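Local coordinates for Cas13d (uncultured Ruminococcus sp, PDB 6IV8), which probably works as an RNA-guided, RNA-cutting effector of a CRISPR defence system, using a bound CRISPR RNA to recognise its target, at residues A[162-167]-A[541-546]; A[656-661]-A[728-733]; A[332-337]-A[482-487]. The protein carries 2 engineered substitutions. All blocks are in the same frame, centred on the assembly; numbering follows the deposited sequence.

Contact 1. Residues A[162-167]-A[541-546]; sequences KTFDDN and DVECEL. With nucleotides of chain B.
The ring of Phe164 turns its edge to Glu543, with Phe164 CE1 lying 4.4 Å from Glu543 CD, while the backbone N of Cys544 approaches the same corner obliquely. A flat aromatic can stack on His169 here and still turn an edge to Glu543. Beside it, Lys162 and Glu543 come from opposite directions and form a salt bridge, Lys162 NZ to Glu543 OE1 at 3.1 Å, on the syn side and 23° out of the carboxylate plane. The lysine chain is bent and the glutamate extended, but the exposed lysine's conformation is uncertain and Glu543 is poorly ordered, so the pairing is probably mobile. Two irregular loops meet here, the first making an inverse gamma turn centred on Asp165. Asp166 OD1 bonds Ile168 N and His169 ND1, while Asp166 OD2 comes no closer than 4.4 Å to Val542 CG2. Asn167, with both an acceptor and a donor, bridges protein and RNA: OD1 takes Val65 N, and ND2 gives a weak bond to O2 of C24 of chain B at 3.4 Å. Residues 162-167 link helix 152-160 to helix 168-197 beside the end of strand 60-65, and residues 541-546 follow helix 511-536, whose Met535 touches Val542 and Cys544.

Contact 2. Residues A[656-661]-A[728-733]; sequences FVLGGI and LTVMYL. With nucleotides of chain B.
Val657 presses one methyl into the neighbouring helix: CG1 lies 3.7 Å from Leu733 CB and equally near the carbonyl oxygen of Val730. With chi1 at 178° this branch stands opposite its own backbone N and reaches across, and it also meets Val730 CG1 at 3.9 Å. Beside it, Leu658 and Val730 cross at about a right angle, with CD1 of the leucine 3.4 Å from CG2 of the valine. That is tighter than usual van der Waals contact, but Leu658 has unstaggered torsions, so the exact closeness is doubtful. Branched, compact valines fit between two helices that meet nearly perpendicularly: the axes of 656-660 and 728-733 pass 9.8 Å apart at 101°, a crossing that concentrates the packing in a small patch. Ile694 and Leu690 of helix 683-696 extend this apolar side.

The side toward the RNA is looser. Ile661 CD1 stands 4.4 Å from Leu733 CD2, and the same methyl lies 3.6 Å from O2' of U38 of chain B. With an alanine in place of Ile661, that O2' and Leu733 CD2 would probably be left without the methyl they share. Leu733 CD1 lies 3.6 Å from OP1 of U38 of chain B, although the leucine's torsions are also unstaggered and which branch meets the phosphate is uncertain. On the helix 651-660 side, Arg687 holds the carbonyl oxygens of Leu658 and Ile661.

Contact 3. Residues A[332-337]-A[482-487]; sequences DFIEGN and EKILDS. With nucleotides of chain B.
A single carboxylate, that of Glu482, grips two successive backbone amides of a distant segment, those of Phe333 and Ile334. Glu482 OE1 receives Ile334 N at 3.1 Å through its syn lone pair in a fairly straight bond of 163°. Glu482 OE2 takes Phe333 N, also at 3.1 Å, but from above the carboxylate plane, 43° out of it. A bend in the chain (chi2 60°) turns the end of the glutamate toward these N-H groups, and the length of its chain lets it reach both. A water lies between Glu482 OE1 and Glu335 N, its very close approach to OE1 being doubtful, while Lys489 forms a salt bridge with OE2.

The gripped amides open the short, weakly bonded helix 333-336, and the negative group probably interacts favourably with this N-terminal end, whose amides point outward. The partner is a short 3-10 segment starting at Glu482. Leu485 CD1 packs at 3.6 Å on Phe333 CD2; the two side chains cross at about a right angle, CD1 coming obliquely to the ring. The same Leu485 CD1 lies 4.0 Å from Ile334 CG1. Branched aliphatics fill this seam, and Tyr361 of helix 353-366 meets the Phe333 ring edge-to-face.

At the RNA end, Asn337 ND2 sits 3.2 Å above the plane of the Phe333 ring, over its centre. Asn337 ND2 also donates to Phe333 O at 2.8 Å, which fixes the amide's rotation and directs Asn337 OD1 to accept the ribose hydroxyl O2' of U43 of chain B at 2.6 Å. An asparagine can thus donate to the backbone and accept from the ribose at once.

In the fold
The three contacts are spread through a largely helical chain, their centres 42 to 50 Å apart, and none touches another. Along the sequence, contact 3 lies nested inside the long loop closed by contact 1, and contact 2 opens only after contact 1 has closed; contacts 1 and 2 lie on opposite sides of the chain's centre. No helix is shared: contact 1 joins two loops, contact 2 crosses helices 651-660 and 712-760, and contact 3 sets helix 333-336 against a 3-10 segment. What unites them is chain B, whose nucleotides C24, U38 and U43 with A44 lie against them in turn, consistent with one guide RNA held by widely separated parts of the protein.

Contact 1. Residues A[162-167]-A[541-546]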
loop_
_atom_site.group_PDB
_atom_site.type_symbol
_atom_site.label_atom_id
_atom_site.label_comp_id
_atom_site.label_asym_id
_atom_site.label_seq_id
_atom_site.Cartn_x
_atom_site.Cartn_y
_atom_site.Cartn_z
ATOM N N LYS A 162 29.118 -34.989 -43.990
ATOM C CA LYS A 162 30.405 -34.383 -44.405
ATOM C C LYS A 162 30.742 -33.209 -43.483
ATOM O O LYS A 162 29.869 -32.781 -42.768
ATOM C CB LYS A 162 30.321 -33.919 -45.854
ATOM C CG LYS A 162 29.250 -32.883 -46.127
ATOM C CD LYS A 162 29.807 -31.626 -46.700
ATOM C CE LYS A 162 29.641 -31.520 -48.196
ATOM N NZ LYS A 162 29.053 -32.754 -48.755
ATOM N N THR A 163 31.983 -32.741 -43.517
ATOM C CA THR A 163 32.452 -31.597 -42.701
ATOM C C THR A 163 32.210 -30.269 -43.422
ATOM O O THR A 163 32.015 -30.269 -44.606
ATOM C CB THR A 163 33.921 -31.746 -42.314
ATOM O OG1 THR A 163 34.672 -31.745 -43.523
ATOM C CG2 THR A 163 34.195 -32.988 -41.499
ATOM N N PHE A 164 32.204 -29.178 -42.680
ATOM C CA PHE A 164 31.973 -27.865 -43.307
ATOM C C PHE A 164 32.988 -26.872 -42.760
ATOM O O PHE A 164 33.323 -26.929 -41.589
ATOM C CB PHE A 164 30.539 -27.392 -43.076
ATOM C CG PHE A 164 29.471 -28.278 -43.652
ATOM C CD1 PHE A 164 29.071 -28.147 -44.963
ATOM C CD2 PHE A 164 28.869 -29.254 -42.888
ATOM C CE1 PHE A 164 28.101 -28.971 -45.499
ATOM C CE2 PHE A 164 27.891 -30.072 -43.423
ATOM C CZ PHE A 164 27.519 -29.938 -44.731
ATOM N N ASP A 165 33.469 -25.997 -43.635
ATOM C CA ASP A 165 34.358 -24.881 -43.241
ATOM C C ASP A 165 33.471 -23.688 -42.905
ATOM O O ASP A 165 33.566 -22.697 -43.575
ATOM C CB ASP A 165 35.362 -24.546 -44.339
ATOM C CG ASP A 165 35.964 -25.799 -44.925
ATOM O OD1 ASP A 165 36.640 -26.505 -44.171
ATOM O OD2 ASP A 165 35.702 -26.084 -46.112
ATOM N N ASP A 166 32.567 -23.877 -41.963
ATOM C CA ASP A 166 31.677 -22.824 -41.433
ATOM C C ASP A 166 31.334 -23.161 -39.978
ATOM O O ASP A 166 31.551 -24.277 -39.575
ATOM C CB ASP A 166 30.463 -22.575 -42.316
ATOM C CG ASP A 166 29.424 -23.675 -42.277
ATOM O OD1 ASP A 166 28.960 -24.002 -41.203
ATOM O OD2 ASP A 166 29.077 -24.155 -43.338
ATOM N N ASN A 167 30.854 -22.181 -39.237
ATOM C CA ASN A 167 30.445 -22.369 -37.828
ATOM C C ASN A 167 28.916 -22.437 -37.752
ATOM O O ASN A 167 28.392 -22.312 -36.687
ATOM C CB ASN A 167 31.040 -21.284 -36.939
ATOM C CG ASN A 167 30.348 -19.953 -37.093
ATOM O OD1 ASN A 167 29.641 -19.732 -38.047
ATOM N ND2 ASN A 167 30.520 -19.076 -36.134
ATOM N N ASP A 541 23.537 -19.487 -48.892
ATOM C CA ASP A 541 23.559 -20.635 -49.827
ATOM C C ASP A 541 24.577 -21.730 -49.471
ATOM O O ASP A 541 25.352 -22.064 -50.341
ATOM C CB ASP A 541 23.771 -20.121 -51.252
ATOM C CG ASP A 541 23.449 -21.122 -52.344
ATOM O OD1 ASP A 541 22.479 -21.853 -52.195
ATOM O OD2 ASP A 541 24.183 -21.154 -53.324
ATOM N N VAL A 542 24.585 -22.238 -48.240
ATOM C CA VAL A 542 25.486 -23.374 -47.890
ATOM C C VAL A 542 24.625 -24.637 -47.944
ATOM O O VAL A 542 23.486 -24.537 -47.566
ATOM C CB VAL A 542 26.234 -23.184 -46.558
ATOM C CG1 VAL A 542 26.992 -21.879 -46.546
ATOM C CG2 VAL A 542 25.320 -23.274 -45.354
ATOM N N GLU A 543 25.220 -25.772 -48.296
ATOM C CA GLU A 543 24.476 -27.019 -48.613
ATOM C C GLU A 543 23.558 -27.548 -47.491
ATOM O O GLU A 543 22.386 -27.706 -47.778
ATOM C CB GLU A 543 25.495 -28.036 -49.130
ATOM C CG GLU A 543 25.182 -29.476 -48.790
ATOM C CD GLU A 543 26.233 -30.519 -49.161
ATOM O OE1 GLU A 543 26.154 -31.634 -48.630
ATOM O OE2 GLU A 543 27.141 -30.221 -49.970
ATOM N N CYS A 544 24.038 -27.859 -46.304
ATOM C CA CYS A 544 23.114 -28.243 -45.190
ATOM C C CYS A 544 22.040 -29.308 -45.496
ATOM O O CYS A 544 20.908 -29.088 -45.130
ATOM C CB CYS A 544 22.511 -27.023 -44.503
ATOM S SG CYS A 544 21.014 -26.413 -45.297
ATOM N N GLU A 545 22.380 -30.438 -46.102
ATOM C CA GLU A 545 21.355 -31.489 -46.289
ATOM C C GLU A 545 21.476 -32.463 -45.114
ATOM O O GLU A 545 22.486 -33.111 -44.987
ATOM C CB GLU A 545 21.530 -32.224 -47.612
ATOM C CG GLU A 545 21.197 -31.371 -48.811
ATOM C CD GLU A 545 19.711 -31.234 -49.085
ATOM O OE1 GLU A 545 19.023 -32.273 -49.102
ATOM O OE2 GLU A 545 19.247 -30.097 -49.265
ATOM N N LEU A 546 20.465 -32.502 -44.268
ATOM C CA LEU A 546 20.510 -33.405 -43.105
ATOM C C LEU A 546 20.478 -34.846 -43.602
ATOM O O LEU A 546 19.751 -35.129 -44.516
ATOM C CB LEU A 546 19.303 -33.132 -42.210
ATOM C CG LEU A 546 19.389 -31.880 -41.352
ATOM C CD1 LEU A 546 18.035 -31.502 -40.812
ATOM C CD2 LEU A 546 20.391 -32.057 -40.244
ATOM P P C B 24 26.744 -22.394 -27.773
ATOM O OP1 C B 24 26.181 -23.608 -27.171
ATOM O OP2 C B 24 27.323 -21.357 -26.936
ATOM O "O5'" C B 24 27.800 -22.839 -28.843
ATOM C "C5'" C B 24 27.786 -24.154 -29.446
ATOM C "C4'" C B 24 28.898 -24.250 -30.464
ATOM O "O4'" C B 24 28.648 -23.384 -31.613
ATOM C "C3'" C B 24 30.247 -23.775 -29.973
ATOM O "O3'" C B 24 30.788 -24.862 -29.246
ATOM C "C2'" C B 24 30.985 -23.483 -31.270
ATOM O "O2'" C B 24 31.412 -24.676 -31.909
ATOM C "C1'" C B 24 29.869 -22.870 -32.109
ATOM N N1 C B 24 29.825 -21.387 -32.014
ATOM C C2 C B 24 30.628 -20.638 -32.889
ATOM O O2 C B 24 31.363 -21.237 -33.672
ATOM N N3 C B 24 30.569 -19.289 -32.854
ATOM C C4 C B 24 29.749 -18.686 -31.988
ATOM N N4 C B 24 29.752 -17.358 -31.947
ATOM C C5 C B 24 28.964 -19.426 -31.048
ATOM C C6 C B 24 29.045 -20.758 -31.088
#

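Contact 2. Residues A[656-661]-A[728-733]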
loop_
_atom_site.group_PDB
_atom_site.type_symbol
_atom_site.label_atom_id
_atom_site.label_comp_id
_atom_site.label_asym_id
_atom_site.label_seq_id
_atom_site.Cartn_x
_atom_site.Cartn_y
_atom_site.Cartn_z
ATOM N N PHE A 656 14.851 -26.356 7.050
ATOM C CA PHE A 656 15.627 -25.885 5.880
ATOM C C PHE A 656 14.681 -25.476 4.739
ATOM O O PHE A 656 14.862 -24.429 4.188
ATOM C CB PHE A 656 16.607 -26.938 5.369
ATOM C CG PHE A 656 17.186 -26.613 4.023
ATOM C CD1 PHE A 656 18.087 -25.582 3.878
ATOM C CD2 PHE A 656 16.813 -27.312 2.895
ATOM C CE1 PHE A 656 18.614 -25.268 2.643
ATOM C CE2 PHE A 656 17.346 -27.002 1.658
ATOM C CZ PHE A 656 18.251 -25.984 1.536
ATOM N N VAL A 657 13.689 -26.298 4.431
ATOM C CA VAL A 657 12.683 -25.987 3.373
ATOM C C VAL A 657 11.863 -24.747 3.746
ATOM O O VAL A 657 11.737 -23.872 2.921
ATOM C CB VAL A 657 11.768 -27.188 3.098
ATOM C CG1 VAL A 657 10.725 -26.849 2.063
ATOM C CG2 VAL A 657 12.534 -28.422 2.684
ATOM N N LEU A 658 11.393 -24.670 4.990
ATOM C CA LEU A 658 10.583 -23.540 5.503
ATOM C C LEU A 658 11.413 -22.258 5.410
ATOM O O LEU A 658 10.857 -21.233 5.100
ATOM C CB LEU A 658 10.182 -23.849 6.944
ATOM C CG LEU A 658 8.718 -24.140 7.250
ATOM C CD1 LEU A 658 7.936 -24.651 6.076
ATOM C CD2 LEU A 658 8.556 -25.041 8.453
ATOM N N GLY A 659 12.721 -22.375 5.606
ATOM C CA GLY A 659 13.696 -21.274 5.558
ATOM C C GLY A 659 13.756 -20.614 4.197
ATOM O O GLY A 659 13.957 -19.438 4.155
ATOM N N GLY A 660 13.648 -21.395 3.132
ATOM C CA GLY A 660 13.627 -20.878 1.756
ATOM C C GLY A 660 12.368 -20.095 1.427
ATOM O O GLY A 660 12.423 -19.308 0.527
ATOM N N ILE A 661 11.265 -20.364 2.113
ATOM C CA ILE A 661 9.971 -19.687 1.827
ATOM C C ILE A 661 10.005 -18.233 2.310
ATOM O O ILE A 661 10.297 -18.004 3.453
ATOM C CB ILE A 661 8.816 -20.501 2.425
ATOM C CG1 ILE A 661 8.741 -21.888 1.792
ATOM C CG2 ILE A 661 7.503 -19.757 2.333
ATOM C CD1 ILE A 661 7.638 -22.735 2.306
ATOM N N LEU A 728 2.032 -30.949 2.268
ATOM C CA LEU A 728 2.311 -31.487 0.918
ATOM C C LEU A 728 3.318 -30.592 0.192
ATOM O O LEU A 728 4.150 -31.113 -0.461
ATOM C CB LEU A 728 1.008 -31.633 0.140
ATOM C CG LEU A 728 0.039 -32.687 0.667
ATOM C CD1 LEU A 728 -1.201 -32.769 -0.195
ATOM C CD2 LEU A 728 0.704 -34.037 0.778
ATOM N N THR A 729 3.200 -29.285 0.335
ATOM C CA THR A 729 4.095 -28.332 -0.343
ATOM C C THR A 729 5.522 -28.492 0.170
ATOM O O THR A 729 6.410 -28.569 -0.638
ATOM C CB THR A 729 3.611 -26.895 -0.146
ATOM O OG1 THR A 729 2.333 -26.731 -0.730
ATOM C CG2 THR A 729 4.561 -25.859 -0.690
ATOM N N VAL A 730 5.690 -28.553 1.487
ATOM C CA VAL A 730 7.051 -28.660 2.064
ATOM C C VAL A 730 7.729 -29.953 1.604
ATOM O O VAL A 730 8.797 -29.847 1.110
ATOM C CB VAL A 730 7.034 -28.541 3.594
ATOM C CG1 VAL A 730 8.301 -29.104 4.196
ATOM C CG2 VAL A 730 6.823 -27.114 4.031
HETATM N N MSE A 731 7.053 -31.093 1.695
HETATM C CA MSE A 731 7.606 -32.346 1.256
HETATM C C MSE A 731 7.894 -32.379 -0.243
HETATM O O MSE A 731 8.898 -32.888 -0.664
HETATM C CB MSE A 731 6.791 -33.544 1.711
HETATM C CG MSE A 731 6.589 -33.675 3.211
HETATM SE SE MSE A 731 8.196 -33.295 4.313
HETATM C CE MSE A 731 9.191 -34.832 3.725
ATOM N N TYR A 732 6.983 -31.814 -1.024
ATOM C CA TYR A 732 7.121 -31.711 -2.492
ATOM C C TYR A 732 8.358 -30.882 -2.829
ATOM O O TYR A 732 9.110 -31.297 -3.653
ATOM C CB TYR A 732 5.889 -31.017 -3.052
ATOM C CG TYR A 732 6.054 -30.472 -4.433
ATOM C CD1 TYR A 732 6.064 -31.319 -5.521
ATOM C CD2 TYR A 732 6.210 -29.120 -4.645
ATOM C CE1 TYR A 732 6.200 -30.831 -6.804
ATOM C CE2 TYR A 732 6.344 -28.615 -5.921
ATOM C CZ TYR A 732 6.340 -29.474 -6.999
ATOM O OH TYR A 732 6.490 -28.999 -8.245
ATOM N N LEU A 733 8.563 -29.787 -2.117
ATOM C CA LEU A 733 9.724 -28.900 -2.344
ATOM C C LEU A 733 11.012 -29.705 -2.126
ATOM O O LEU A 733 11.883 -29.588 -2.932
ATOM C CB LEU A 733 9.650 -27.736 -1.362
ATOM C CG LEU A 733 9.303 -26.354 -1.899
ATOM C CD1 LEU A 733 8.648 -26.386 -3.253
ATOM C CD2 LEU A 733 8.490 -25.564 -0.908
ATOM P P U B 38 6.643 -24.325 -6.350
ATOM O OP1 U B 38 7.549 -25.411 -6.502
ATOM O OP2 U B 38 5.402 -24.426 -7.057
ATOM O "O5'" U B 38 6.256 -24.054 -4.850
ATOM C "C5'" U B 38 5.249 -23.116 -4.540
ATOM C "C4'" U B 38 5.411 -22.796 -3.071
ATOM O "O4'" U B 38 6.792 -22.419 -2.813
ATOM C "C3'" U B 38 4.580 -21.650 -2.558
ATOM O "O3'" U B 38 3.360 -22.186 -2.130
ATOM C "C2'" U B 38 5.386 -21.162 -1.371
ATOM O "O2'" U B 38 5.224 -22.006 -0.240
ATOM C "C1'" U B 38 6.817 -21.368 -1.879
ATOM N N1 U B 38 7.483 -20.212 -2.483
ATOM C C2 U B 38 8.856 -20.099 -2.252
ATOM O O2 U B 38 9.497 -20.928 -1.623
ATOM N N3 U B 38 9.455 -19.021 -2.850
ATOM C C4 U B 38 8.850 -18.047 -3.604
ATOM O O4 U B 38 9.537 -17.132 -4.069
ATOM C C5 U B 38 7.438 -18.242 -3.815
ATOM C C6 U B 38 6.817 -19.284 -3.244
#

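Contact 3. Residues A[332-337]-A[482-487]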
loop_
_atom_site.group_PDB
_atom_site.type_symbol
_atom_site.label_atom_id
_atom_site.label_comp_id
_atom_site.label_asym_id
_atom_site.label_seq_id
_atom_site.Cartn_x
_atom_site.Cartn_y
_atom_site.Cartn_z
ATOM N N ASP A 332 -18.257 -27.677 -28.187
ATOM C CA ASP A 332 -19.048 -26.601 -27.542
ATOM C C ASP A 332 -18.127 -25.669 -26.744
ATOM O O ASP A 332 -18.429 -25.375 -25.617
ATOM C CB ASP A 332 -20.259 -27.180 -26.805
ATOM C CG ASP A 332 -21.137 -28.038 -27.703
ATOM O OD1 ASP A 332 -21.675 -27.513 -28.665
ATOM O OD2 ASP A 332 -21.242 -29.216 -27.444
ATOM N N PHE A 333 -17.058 -25.212 -27.378
ATOM C CA PHE A 333 -16.098 -24.305 -26.727
ATOM C C PHE A 333 -16.824 -23.028 -26.325
ATOM O O PHE A 333 -16.591 -22.581 -25.251
ATOM C CB PHE A 333 -14.955 -23.944 -27.670
ATOM C CG PHE A 333 -13.962 -22.978 -27.091
ATOM C CD1 PHE A 333 -12.896 -23.422 -26.339
ATOM C CD2 PHE A 333 -14.116 -21.624 -27.271
ATOM C CE1 PHE A 333 -11.991 -22.533 -25.794
ATOM C CE2 PHE A 333 -13.201 -20.741 -26.737
ATOM C CZ PHE A 333 -12.151 -21.192 -25.988
ATOM N N ILE A 334 -17.680 -22.500 -27.188
ATOM C CA ILE A 334 -18.365 -21.228 -26.841
ATOM C C ILE A 334 -19.247 -21.421 -25.609
ATOM O O ILE A 334 -19.153 -20.619 -24.726
ATOM C CB ILE A 334 -19.154 -20.644 -28.024
ATOM C CG1 ILE A 334 -18.251 -20.321 -29.214
ATOM C CG2 ILE A 334 -19.957 -19.442 -27.588
ATOM C CD1 ILE A 334 -18.994 -19.955 -30.453
ATOM N N GLU A 335 -20.035 -22.487 -25.584
ATOM C CA GLU A 335 -20.931 -22.779 -24.440
ATOM C C GLU A 335 -20.093 -23.012 -23.180
ATOM O O GLU A 335 -20.467 -22.541 -22.152
ATOM C CB GLU A 335 -21.833 -23.960 -24.757
ATOM C CG GLU A 335 -22.689 -24.394 -23.594
ATOM C CD GLU A 335 -23.718 -23.386 -23.127
ATOM O OE1 GLU A 335 -24.109 -22.537 -23.920
ATOM O OE2 GLU A 335 -24.124 -23.478 -21.983
ATOM N N GLY A 336 -18.975 -23.710 -23.317
ATOM C CA GLY A 336 -18.038 -24.002 -22.223
ATOM C C GLY A 336 -17.298 -22.771 -21.714
ATOM O O GLY A 336 -16.715 -22.865 -20.689
ATOM N N ASN A 337 -17.260 -21.694 -22.483
ATOM C CA ASN A 337 -16.568 -20.443 -22.089
ATOM C C ASN A 337 -17.564 -19.270 -22.122
ATOM O O ASN A 337 -17.146 -18.148 -22.187
ATOM C CB ASN A 337 -15.327 -20.246 -22.957
ATOM C CG ASN A 337 -14.311 -21.350 -22.791
ATOM O OD1 ASN A 337 -13.481 -21.276 -21.915
ATOM N ND2 ASN A 337 -14.384 -22.377 -23.601
ATOM N N GLU A 482 -21.403 -22.373 -32.782
ATOM C CA GLU A 482 -20.119 -23.075 -32.567
ATOM C C GLU A 482 -19.314 -23.095 -33.870
ATOM O O GLU A 482 -18.100 -23.085 -33.785
ATOM C CB GLU A 482 -20.363 -24.483 -32.048
ATOM C CG GLU A 482 -19.098 -25.193 -31.622
ATOM C CD GLU A 482 -18.279 -24.564 -30.505
ATOM O OE1 GLU A 482 -18.828 -23.813 -29.739
ATOM O OE2 GLU A 482 -17.101 -24.837 -30.432
ATOM N N LYS A 483 -20.015 -22.979 -35.010
ATOM C CA LYS A 483 -19.486 -23.010 -36.400
ATOM C C LYS A 483 -18.580 -21.809 -36.640
ATOM O O LYS A 483 -17.722 -21.876 -37.489
ATOM C CB LYS A 483 -20.604 -23.085 -37.440
ATOM C CG LYS A 483 -21.077 -24.488 -37.760
ATOM C CD LYS A 483 -21.893 -24.561 -39.022
ATOM C CE LYS A 483 -22.852 -25.720 -39.011
ATOM N NZ LYS A 483 -24.031 -25.438 -38.163
ATOM N N ILE A 484 -18.696 -20.807 -35.785
ATOM C CA ILE A 484 -17.838 -19.599 -35.816
ATOM C C ILE A 484 -16.376 -20.044 -35.679
ATOM O O ILE A 484 -15.554 -19.395 -36.224
ATOM C CB ILE A 484 -18.217 -18.650 -34.664
ATOM C CG1 ILE A 484 -19.532 -17.914 -34.909
ATOM C CG2 ILE A 484 -17.104 -17.672 -34.346
ATOM C CD1 ILE A 484 -20.015 -17.158 -33.714
ATOM N N LEU A 485 -16.102 -21.128 -34.964
ATOM C CA LEU A 485 -14.703 -21.553 -34.687
ATOM C C LEU A 485 -14.225 -22.633 -35.664
ATOM O O LEU A 485 -13.141 -23.134 -35.477
ATOM C CB LEU A 485 -14.612 -22.012 -33.232
ATOM C CG LEU A 485 -14.653 -20.890 -32.197
ATOM C CD1 LEU A 485 -14.725 -21.415 -30.784
ATOM C CD2 LEU A 485 -13.497 -19.932 -32.365
ATOM N N ASP A 486 -14.993 -22.890 -36.714
ATOM C CA ASP A 486 -14.682 -23.985 -37.661
ATOM C C ASP A 486 -13.296 -23.793 -38.281
ATOM O O ASP A 486 -12.606 -24.753 -38.372
ATOM C CB ASP A 486 -15.758 -24.111 -38.739
ATOM C CG ASP A 486 -16.873 -25.076 -38.383
ATOM O OD1 ASP A 486 -16.793 -25.675 -37.321
ATOM O OD2 ASP A 486 -17.798 -25.218 -39.191
ATOM N N SER A 487 -12.915 -22.577 -38.629
ATOM C CA SER A 487 -11.610 -22.299 -39.271
ATOM C C SER A 487 -10.490 -22.082 -38.248
ATOM O O SER A 487 -9.374 -21.917 -38.671
ATOM C CB SER A 487 -11.721 -21.109 -40.163
ATOM O OG SER A 487 -11.973 -19.943 -39.422
ATOM P P U B 43 -5.847 -22.745 -18.841
ATOM O OP1 U B 43 -4.722 -22.698 -19.680
ATOM O OP2 U B 43 -6.102 -21.654 -18.012
ATOM O "O5'" U B 43 -7.105 -23.054 -19.731
ATOM C "C5'" U B 43 -8.394 -23.287 -19.169
ATOM C "C4'" U B 43 -9.446 -23.369 -20.243
ATOM O "O4'" U B 43 -9.278 -24.566 -21.038
ATOM C "C3'" U B 43 -10.885 -23.426 -19.766
ATOM O "O3'" U B 43 -11.370 -22.138 -19.409
ATOM C "C2'" U B 43 -11.583 -24.025 -20.985
ATOM O "O2'" U B 43 -11.737 -23.222 -22.124
ATOM C "C1'" U B 43 -10.531 -25.000 -21.498
ATOM N N1 U B 43 -10.720 -26.409 -21.139
ATOM C C2 U B 43 -11.714 -27.115 -21.787
ATOM O O2 U B 43 -12.458 -26.620 -22.600
ATOM N N3 U B 43 -11.798 -28.434 -21.447
ATOM C C4 U B 43 -11.026 -29.106 -20.541
ATOM O O4 U B 43 -11.238 -30.298 -20.344
ATOM C C5 U B 43 -10.015 -28.314 -19.916
ATOM C C6 U B 43 -9.888 -27.028 -20.243
ATOM P P A B 44 -11.809 -21.756 -17.948
ATOM O OP1 A B 44 -12.035 -20.312 -17.991
ATOM O OP2 A B 44 -10.784 -22.296 -17.020
ATOM O "O5'" A B 44 -13.159 -22.564 -17.764
ATOM C "C5'" A B 44 -14.336 -22.064 -18.397
ATOM C "C4'" A B 44 -15.549 -22.578 -17.688
ATOM O "O4'" A B 44 -15.638 -23.997 -17.939
ATOM C "C3'" A B 44 -15.557 -22.434 -16.163
ATOM O "O3'" A B 44 -16.912 -22.416 -15.687
ATOM C "C2'" A B 44 -14.890 -23.723 -15.726
ATOM O "O2'" A B 44 -15.214 -24.258 -14.480
ATOM C "C1'" A B 44 -15.491 -24.710 -16.718
ATOM N N9 A B 44 -14.564 -25.801 -16.958
ATOM C C8 A B 44 -13.221 -25.696 -17.221
ATOM N N7 A B 44 -12.643 -26.843 -17.472
ATOM C C5 A B 44 -13.671 -27.765 -17.359
ATOM C C6 A B 44 -13.708 -29.154 -17.525
ATOM N N6 A B 44 -12.630 -29.891 -17.809
ATOM N N1 A B 44 -14.904 -29.772 -17.393
ATOM C C2 A B 44 -15.982 -29.028 -17.104
ATOM N N3 A B 44 -16.070 -27.713 -16.914
ATOM C C4 A B 44 -14.864 -27.135 -17.063
HETATM O O HOH W 1 -20.784 -23.783 -28.188
#